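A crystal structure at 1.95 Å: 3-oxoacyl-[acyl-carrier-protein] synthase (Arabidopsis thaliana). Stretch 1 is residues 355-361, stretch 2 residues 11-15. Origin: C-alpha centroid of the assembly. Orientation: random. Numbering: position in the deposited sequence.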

# COMPACT_ATOMS: atom_id res chain seq x y z
N GLY A 355 -8.02 24.15 2.60
CA GLY A 355 -7.97 25.50 2.02
C GLY A 355 -6.56 26.08 2.08
O GLY A 355 -6.17 26.85 1.20
N ALA A 356 -5.81 25.68 3.10
CA ALA A 356 -4.45 26.18 3.35
C ALA A 356 -3.35 25.30 2.75
O ALA A 356 -2.40 25.82 2.14
CB ALA A 356 -4.23 26.33 4.85
N THR A 357 -3.46 23.99 2.93
CA THR A 357 -2.43 23.05 2.49
C THR A 357 -2.68 22.50 1.09
O THR A 357 -1.76 22.00 0.45
CB THR A 357 -2.34 21.83 3.44
OG1 THR A 357 -3.61 21.15 3.46
CG2 THR A 357 -1.95 22.25 4.84
N GLY A 358 -3.92 22.60 0.62
CA GLY A 358 -4.34 21.85 -0.57
C GLY A 358 -4.55 20.39 -0.20
O GLY A 358 -4.46 20.02 0.98
N HIS A 359 -4.84 19.57 -1.20
CA HIS A 359 -5.01 18.13 -0.98
C HIS A 359 -3.67 17.41 -1.10
O HIS A 359 -3.16 17.22 -2.21
CB HIS A 359 -6.02 17.56 -1.98
CG HIS A 359 -6.56 16.21 -1.60
ND1 HIS A 359 -5.92 15.38 -0.69
CD2 HIS A 359 -7.65 15.54 -2.02
CE1 HIS A 359 -6.62 14.27 -0.56
NE2 HIS A 359 -7.67 14.34 -1.35
N LEU A 360 -3.10 17.02 0.04
CA LEU A 360 -1.79 16.36 0.06
C LEU A 360 -1.85 14.88 -0.31
O LEU A 360 -0.86 14.16 -0.18
CB LEU A 360 -1.07 16.56 1.40
CG LEU A 360 -0.70 17.95 1.91
CD1 LEU A 360 0.52 17.86 2.82
CD2 LEU A 360 -0.43 18.95 0.80
N LEU A 361 -3.03 14.43 -0.75
CA LEU A 361 -3.25 13.09 -1.28
C LEU A 361 -2.85 11.99 -0.28
O LEU A 361 -3.48 11.86 0.77
CB LEU A 361 -2.57 12.92 -2.65
CG LEU A 361 -2.96 13.90 -3.78
CD1 LEU A 361 -2.15 13.64 -5.05
CD2 LEU A 361 -4.45 13.87 -4.09
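Stretch 2 (11-15) VTPLG

Stretch 2 reaches stretch 1 as a strand end followed by a tight turn; the touching residues are at least 342 apart in the same chain. Val11 and Thr12 have extended backbone angles (phi/psi -136/118 and -135/172). Thr12 to Gly15 then form a type I beta turn, with Pro13 at -63/-9 and Leu14 at -98/7 in its two central positions. Two backbone hydrogen bonds close it: Gly15 N to Thr12 O and Thr12 N to Gly15 O, each 2.9 Å. The side chain of Thr12 adds a third, accepted by its OG1 from Leu14 N at 3.1 Å with an N-H...acceptor angle of 145°. Thr12, Pro13 and Leu14 all direct their CA-to-CB bonds toward stretch 1, whereas that of Val11 points away. As stretch 1 advances from Ala356 to Leu360, its partners step back from Leu14 through Pro13 to Thr12, so the contacts run in opposite sequence directions.

Stretch 1 opens with the last turn of a helix. Gly355 has no contact with stretch 2. Ala356, its CA-to-CB bond sideways to the partner, meets Leu14 through both backbone and side chain: Ala356 O lies 3.8 Å from Leu14 CD2, and Ala356 CB lies 4.2 Å from Leu14 CD1.

Thr357 marks the closest backbone approach, its CA 5.8 Å from the CA of Pro13. Its carbonyl gives the shortest contact between the stretches, Thr357 O to Pro13 CG at 3.4 Å. Because that neighbour is a carbon, the contact supplies no conventional donor, and this buried oxygen has no polar partner anywhere in the model. The methyl packs against Leu14, with Thr357 CG2 4.0 Å from Leu14 CD1, while the hydroxyl turns to its own chain, Thr357 OG1 donating to Gly358 O at 2.9 Å. Chi1 is 60° (p).

At Gly358 the chain leaves helical geometry, with phi/psi 76/-175; a positive phi of this kind favours glycine. Neither Gly358 nor His359 contacts stretch 2, and the His359 side chain stays 9.3 Å away at its nearest.

Contact resumes at Leu360, whose CA-to-CB bond points toward the partner and whose rotamer is m,t (chi1 -62°, chi2 -152°). Leu360 CD2 packs against the proline ring at Pro13 CD, 3.8 Å away, and Leu360 CD1 reaches Thr12 CG2 at 4.4 Å. Pro13 is thus touched by both Thr357 and Leu360. Leu361 is out of reach, its side chain no nearer than 10.4 Å.

Across the stretches there are no hydrogen bonds, and the 255 Å² buried, both sides summed, reflects packing by van der Waals contact.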

# COMPACT_ATOMS: atom_id res chain seq x y z
N VAL A 11 6.60 18.15 6.44
CA VAL A 11 7.03 19.10 5.42
C VAL A 11 5.83 19.34 4.51
O VAL A 11 5.31 18.40 3.89
CB VAL A 11 8.32 18.63 4.66
CG1 VAL A 11 8.19 17.21 4.14
CG2 VAL A 11 8.69 19.60 3.54
N THR A 12 5.35 20.58 4.47
CA THR A 12 4.08 20.91 3.81
C THR A 12 4.23 22.17 2.94
O THR A 12 5.28 22.82 2.98
CB THR A 12 2.95 21.16 4.84
OG1 THR A 12 3.19 22.38 5.56
CG2 THR A 12 2.82 20.00 5.83
N PRO A 13 3.19 22.50 2.14
CA PRO A 13 3.18 23.78 1.43
C PRO A 13 3.18 25.03 2.33
O PRO A 13 3.32 26.14 1.82
CB PRO A 13 1.88 23.71 0.61
CG PRO A 13 1.61 22.24 0.48
CD PRO A 13 2.00 21.70 1.81
N LEU A 14 3.01 24.84 3.63
CA LEU A 14 3.13 25.93 4.60
C LEU A 14 4.50 25.95 5.26
O LEU A 14 4.73 26.71 6.21
CB LEU A 14 2.03 25.84 5.67
CG LEU A 14 0.57 25.87 5.21
CD1 LEU A 14 -0.36 25.63 6.39
CD2 LEU A 14 0.23 27.18 4.50
N GLY A 15 5.41 25.10 4.78
CA GLY A 15 6.79 25.10 5.24
C GLY A 15 7.32 23.75 5.68
O GLY A 15 6.56 22.79 5.87